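Local coordinates for protein serpin-12 (Manduca sexta, PDB 6CJ7) that inhibits serine proteases as a member of the serpin family and controls the prophenoloxidase activation system in larval hemolymph, at residues 95-108 and 118-130. Sequence-based numbering, arbitrary orientation.
Sequences TANNVFLSENFNLN and NFDSDLTPTYFGK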
loop_
_atom_site.group_PDB
_atom_site.type_symbol
_atom_site.label_atom_id
_atom_site.label_comp_id
_atom_site.label_asym_id
_atom_site.label_seq_id
_atom_site.Cartn_x
_atom_site.Cartn_y
_atom_site.Cartn_z
ATOM N N THR A 95 2.727 10.416 -1.213
ATOM C CA THR A 95 1.515 9.860 -1.791
ATOM C C THR A 95 1.109 10.695 -2.995
ATOM O O THR A 95 1.344 11.908 -3.042
ATOM C CB THR A 95 0.364 9.803 -0.785
ATOM O OG1 THR A 95 0.111 11.116 -0.273
ATOM C CG2 THR A 95 0.703 8.864 0.364
ATOM N N ALA A 96 0.528 10.029 -3.986
ATOM C CA ALA A 96 -0.039 10.712 -5.144
ATOM C C ALA A 96 -1.411 10.113 -5.420
ATOM O O ALA A 96 -1.515 8.981 -5.905
ATOM C CB ALA A 96 0.866 10.592 -6.369
ATOM N N ASN A 97 -2.460 10.875 -5.106
ATOM C CA ASN A 97 -3.842 10.456 -5.318
ATOM C C ASN A 97 -4.502 11.438 -6.274
ATOM O O ASN A 97 -4.386 12.651 -6.091
ATOM C CB ASN A 97 -4.618 10.409 -3.989
ATOM C CG ASN A 97 -3.880 9.632 -2.904
ATOM O OD1 ASN A 97 -3.636 8.435 -3.054
ATOM N ND2 ASN A 97 -3.543 10.311 -1.804
ATOM N N ASN A 98 -5.185 10.925 -7.300
ATOM C CA ASN A 98 -5.881 11.845 -8.196
ATOM C C ASN A 98 -6.963 11.099 -8.960
ATOM O O ASN A 98 -6.908 9.879 -9.142
ATOM C CB ASN A 98 -4.907 12.514 -9.183
ATOM C CG ASN A 98 -5.263 13.965 -9.496
ATOM O OD1 ASN A 98 -6.438 14.333 -9.621
ATOM N ND2 ASN A 98 -4.239 14.802 -9.652
ATOM N N VAL A 99 -7.947 11.861 -9.424
ATOM C CA VAL A 99 -9.000 11.365 -10.308
ATOM C C VAL A 99 -8.927 12.212 -11.570
ATOM O O VAL A 99 -9.197 13.419 -11.529
ATOM C CB VAL A 99 -10.393 11.462 -9.667
ATOM C CG1 VAL A 99 -11.458 10.873 -10.603
ATOM C CG2 VAL A 99 -10.432 10.778 -8.315
ATOM N N PHE A 100 -8.556 11.594 -12.687
ATOM C CA PHE A 100 -8.424 12.294 -13.955
ATOM C C PHE A 100 -9.704 12.068 -14.745
ATOM O O PHE A 100 -9.947 10.968 -15.249
ATOM C CB PHE A 100 -7.185 11.817 -14.707
ATOM C CG PHE A 100 -5.897 12.160 -14.004
ATOM C CD1 PHE A 100 -5.236 11.219 -13.224
ATOM C CD2 PHE A 100 -5.357 13.437 -14.113
ATOM C CE1 PHE A 100 -4.049 11.538 -12.561
ATOM C CE2 PHE A 100 -4.175 13.767 -13.453
ATOM C CZ PHE A 100 -3.522 12.815 -12.678
ATOM N N LEU A 101 -10.533 13.106 -14.811
ATOM C CA LEU A 101 -11.872 13.031 -15.388
ATOM C C LEU A 101 -11.876 13.664 -16.774
ATOM O O LEU A 101 -11.495 14.833 -16.931
ATOM C CB LEU A 101 -12.880 13.733 -14.484
ATOM C CG LEU A 101 -14.289 13.820 -15.040
ATOM C CD1 LEU A 101 -14.918 12.445 -15.015
ATOM C CD2 LEU A 101 -15.058 14.777 -14.159
ATOM N N SER A 102 -12.336 12.904 -17.768
ATOM C CA SER A 102 -12.405 13.408 -19.132
ATOM C C SER A 102 -13.157 14.730 -19.201
ATOM O O SER A 102 -14.180 14.915 -18.540
ATOM C CB SER A 102 -13.098 12.384 -20.030
ATOM O OG SER A 102 -13.535 12.963 -21.241
ATOM N N GLU A 103 -12.644 15.642 -20.027
ATOM C CA GLU A 103 -13.306 16.925 -20.218
ATOM C C GLU A 103 -14.659 16.805 -20.908
ATOM O O GLU A 103 -15.347 17.819 -21.045
ATOM C CB GLU A 103 -12.404 17.870 -21.005
ATOM C CG GLU A 103 -11.206 18.360 -20.225
ATOM C CD GLU A 103 -10.433 19.415 -20.978
ATOM O OE1 GLU A 103 -10.927 19.850 -22.040
ATOM O OE2 GLU A 103 -9.343 19.807 -20.511
ATOM N N ASN A 104 -15.062 15.607 -21.346
ATOM C CA ASN A 104 -16.447 15.413 -21.765
ATOM C C ASN A 104 -17.425 15.534 -20.599
ATOM O O ASN A 104 -18.625 15.740 -20.828
ATOM C CB ASN A 104 -16.617 14.050 -22.438
ATOM C CG ASN A 104 -15.892 13.961 -23.764
ATOM O OD1 ASN A 104 -15.829 14.931 -24.513
ATOM N ND2 ASN A 104 -15.336 12.789 -24.059
ATOM N N PHE A 105 -16.936 15.429 -19.365
ATOM C CA PHE A 105 -17.751 15.506 -18.161
ATOM C C PHE A 105 -17.433 16.790 -17.408
ATOM O O PHE A 105 -16.280 17.231 -17.368
ATOM C CB PHE A 105 -17.504 14.285 -17.259
ATOM C CG PHE A 105 -17.993 13.000 -17.858
ATOM C CD1 PHE A 105 -17.208 12.300 -18.761
ATOM C CD2 PHE A 105 -19.261 12.514 -17.557
ATOM C CE1 PHE A 105 -17.674 11.128 -19.342
ATOM C CE2 PHE A 105 -19.727 11.345 -18.128
ATOM C CZ PHE A 105 -18.931 10.652 -19.025
ATOM N N ASN A 106 -18.456 17.394 -16.820
ATOM C CA ASN A 106 -18.260 18.520 -15.922
ATOM C C ASN A 106 -17.977 17.986 -14.526
ATOM O O ASN A 106 -18.718 17.139 -14.020
ATOM C CB ASN A 106 -19.492 19.424 -15.906
ATOM C CG ASN A 106 -19.745 20.076 -17.246
ATOM O OD1 ASN A 106 -18.853 20.704 -17.821
ATOM N ND2 ASN A 106 -20.955 19.915 -17.764
ATOM N N LEU A 107 -16.911 18.474 -13.906
ATOM C CA LEU A 107 -16.586 17.983 -12.577
ATOM C C LEU A 107 -17.570 18.547 -11.558
ATOM O O LEU A 107 -18.111 19.644 -11.721
ATOM C CB LEU A 107 -15.143 18.335 -12.198
ATOM C CG LEU A 107 -14.661 19.766 -11.956
ATOM C CD1 LEU A 107 -15.024 20.274 -10.566
ATOM C CD2 LEU A 107 -13.151 19.801 -12.146
ATOM N N ASN A 108 -17.834 17.761 -10.522
ATOM C CA ASN A 108 -18.655 18.211 -9.404
ATOM C C ASN A 108 -17.773 18.971 -8.418
ATOM O O ASN A 108 -16.817 18.394 -7.887
ATOM C CB ASN A 108 -19.320 17.004 -8.746
ATOM C CG ASN A 108 -20.243 17.374 -7.607
ATOM O OD1 ASN A 108 -19.800 17.710 -6.513
ATOM N ND2 ASN A 108 -21.545 17.301 -7.860
ATOM N N ASN A 118 -10.123 16.200 2.388
ATOM C CA ASN A 118 -10.195 14.994 3.207
ATOM C C ASN A 118 -9.312 13.859 2.727
ATOM O O ASN A 118 -8.807 13.108 3.561
ATOM C CB ASN A 118 -11.644 14.466 3.285
ATOM C CG ASN A 118 -12.559 15.377 4.057
ATOM O OD1 ASN A 118 -13.121 14.986 5.102
ATOM N ND2 ASN A 118 -12.736 16.597 3.561
ATOM N N PHE A 119 -9.126 13.708 1.416
ATOM C CA PHE A 119 -8.489 12.521 0.859
ATOM C C PHE A 119 -7.105 12.779 0.265
ATOM O O PHE A 119 -6.520 11.859 -0.333
ATOM C CB PHE A 119 -9.426 11.889 -0.175
ATOM C CG PHE A 119 -10.631 11.235 0.444
ATOM C CD1 PHE A 119 -11.851 11.899 0.520
ATOM C CD2 PHE A 119 -10.537 9.983 1.015
ATOM C CE1 PHE A 119 -12.955 11.296 1.119
ATOM C CE2 PHE A 119 -11.634 9.384 1.604
ATOM C CZ PHE A 119 -12.844 10.047 1.672
ATOM N N ASP A 120 -6.543 13.978 0.445
ATOM C CA ASP A 120 -5.248 14.328 -0.148
ATOM C C ASP A 120 -5.229 13.946 -1.631
ATOM O O ASP A 120 -4.299 13.323 -2.149
ATOM C CB ASP A 120 -4.105 13.666 0.621
ATOM C CG ASP A 120 -2.738 14.066 0.099
ATOM O OD1 ASP A 120 -2.565 15.231 -0.318
ATOM O OD2 ASP A 120 -1.849 13.195 0.081
ATOM N N SER A 121 -6.309 14.300 -2.311
ATOM C CA SER A 121 -6.514 13.885 -3.692
ATOM C C SER A 121 -7.066 15.088 -4.447
ATOM O O SER A 121 -6.977 16.229 -3.979
ATOM C CB SER A 121 -7.425 12.651 -3.743
ATOM O OG SER A 121 -7.503 12.113 -5.060
ATOM N N ASP A 122 -7.636 14.846 -5.625
ATOM C CA ASP A 122 -8.146 15.939 -6.438
ATOM C C ASP A 122 -9.058 15.356 -7.502
ATOM O O ASP A 122 -9.119 14.144 -7.702
ATOM C CB ASP A 122 -7.005 16.728 -7.085
ATOM C CG ASP A 122 -7.322 18.194 -7.262
ATOM O OD1 ASP A 122 -8.515 18.575 -7.201
ATOM O OD2 ASP A 122 -6.361 18.969 -7.478
ATOM N N LEU A 123 -9.791 16.242 -8.167
ATOM C CA LEU A 123 -10.562 15.895 -9.352
ATOM C C LEU A 123 -10.066 16.795 -10.475
ATOM O O LEU A 123 -10.253 18.015 -10.421
ATOM C CB LEU A 123 -12.059 16.064 -9.092
ATOM C CG LEU A 123 -13.044 15.602 -10.166
ATOM C CD1 LEU A 123 -12.783 14.185 -10.590
ATOM C CD2 LEU A 123 -14.470 15.735 -9.644
ATOM N N THR A 124 -9.443 16.193 -11.486
ATOM C CA THR A 124 -8.620 16.928 -12.455
ATOM C C THR A 124 -9.147 16.752 -13.873
ATOM O O THR A 124 -9.108 15.631 -14.414
ATOM C CB THR A 124 -7.164 16.459 -12.367
ATOM O OG1 THR A 124 -6.658 16.685 -11.045
ATOM C CG2 THR A 124 -6.289 17.224 -13.361
ATOM N N PRO A 125 -9.645 17.806 -14.520
ATOM C CA PRO A 125 -10.080 17.667 -15.917
ATOM C C PRO A 125 -8.908 17.298 -16.814
ATOM O O PRO A 125 -7.800 17.821 -16.667
ATOM C CB PRO A 125 -10.638 19.053 -16.262
ATOM C CG PRO A 125 -10.879 19.716 -14.956
ATOM C CD PRO A 125 -9.872 19.162 -13.996
ATOM N N THR A 126 -9.162 16.376 -17.739
ATOM C CA THR A 126 -8.119 15.783 -18.570
ATOM C C THR A 126 -8.660 15.524 -19.967
ATOM O O THR A 126 -9.742 14.949 -20.114
ATOM C CB THR A 126 -7.624 14.468 -17.951
ATOM O OG1 THR A 126 -7.141 14.718 -16.626
ATOM C CG2 THR A 126 -6.508 13.852 -18.795
ATOM N N TYR A 127 -7.916 15.935 -20.993
ATOM C CA TYR A 127 -8.271 15.594 -22.366
ATOM C C TYR A 127 -7.532 14.317 -22.742
ATOM O O TYR A 127 -6.297 14.269 -22.677
ATOM C CB TYR A 127 -7.939 16.725 -23.347
ATOM C CG TYR A 127 -8.285 16.410 -24.796
ATOM C CD1 TYR A 127 -9.605 16.205 -25.194
ATOM C CD2 TYR A 127 -7.296 16.325 -25.770
ATOM C CE1 TYR A 127 -9.924 15.918 -26.505
ATOM C CE2 TYR A 127 -7.612 16.035 -27.097
ATOM C CZ TYR A 127 -8.928 15.835 -27.457
ATOM O OH TYR A 127 -9.255 15.547 -28.774
ATOM N N PHE A 128 -8.286 13.283 -23.114
ATOM C CA PHE A 128 -7.712 11.992 -23.470
ATOM C C PHE A 128 -7.617 11.773 -24.977
ATOM O O PHE A 128 -7.164 10.705 -25.405
ATOM C CB PHE A 128 -8.525 10.853 -22.829
ATOM C CG PHE A 128 -8.427 10.798 -21.324
ATOM C CD1 PHE A 128 -7.276 10.316 -20.708
ATOM C CD2 PHE A 128 -9.481 11.207 -20.522
ATOM C CE1 PHE A 128 -7.182 10.260 -19.317
ATOM C CE2 PHE A 128 -9.391 11.153 -19.133
ATOM C CZ PHE A 128 -8.237 10.677 -18.530
ATOM N N GLY A 129 -8.028 12.753 -25.789
ATOM C CA GLY A 129 -8.008 12.601 -27.235
ATOM C C GLY A 129 -6.624 12.463 -27.832
ATOM O O GLY A 129 -6.493 11.937 -28.941
ATOM N N LYS A 130 -5.592 12.945 -27.136
ATOM C CA LYS A 130 -4.199 12.669 -27.478
ATOM C C LYS A 130 -3.669 11.742 -26.395
ATOM O O LYS A 130 -3.183 12.209 -25.349
ATOM C CB LYS A 130 -3.348 13.938 -27.575
ATOM C CG LYS A 130 -3.674 14.829 -28.769
ATOM C CD LYS A 130 -2.818 16.091 -28.784
ATOM C CE LYS A 130 -3.116 16.980 -29.983
ATOM N NZ LYS A 130 -2.750 16.410 -31.302
HETATM O O HOH W 1 -0.109 13.986 -1.781
HETATM O O HOH W 2 -1.874 13.298 -3.571
HETATM O O HOH W 3 -2.637 10.508 1.055
HETATM O O HOH W 4 -3.874 17.710 -10.252
HETATM O O HOH W 5 -11.176 13.585 -23.213
#
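Val99 and Leu101 pair in parallel with the strand 123-126 through a ladder of backbone bonds. Val99 N donates to Asp122 O, Thr124 N reaches Val99 O at 2.8 Å, and Thr124 O accepts from Leu101 N; Thr126 continues the pattern to Leu101 O and Glu103 N. On one face, CD1 of Leu123 lies 3.6 Å from Val99 CG1, while its CD2 meets Leu107 CB at 3.7 Å. Leu107 CD2 also rests against the ring of Pro125 at CG. The other face carries Phe100 beside Thr124, with Thr126 OG1 in the plane of the phenyl ring at its edge, 3.3 Å from Phe100 CD2. Thr124 OG1, set beside its own backbone N (chi1 -60°), donates to Asn98 OD1 at 2.8 Å, and a water joins that hydroxyl to Asn98 ND2.

Before the strand 123-126 begins, polar groups take over. Asn97 ND2 donates to Asp120 O at 3.1 Å; the acceptor lies in the amide plane, but the donor stands well above the carbonyl plane. Asn169 holds the other end of this amide through OD1. One water donates to Thr95 O and Asp120 OD2, a second links Asn97 N to Asp120 O, and a third donates to Asp120 OD2 but accepts only weakly from Asn97 ND2.

Farther out, strand 165-174 flanks strand 92-102 antiparallel, placing strand 123-126 at the margin of the large serpin beta-sheet A, with helix 131-145 over the Phe100 face. The backbone ladder thus fixes register back to Asp122 O, whereas at Asp120 the link passes through a side-chain amide and waters.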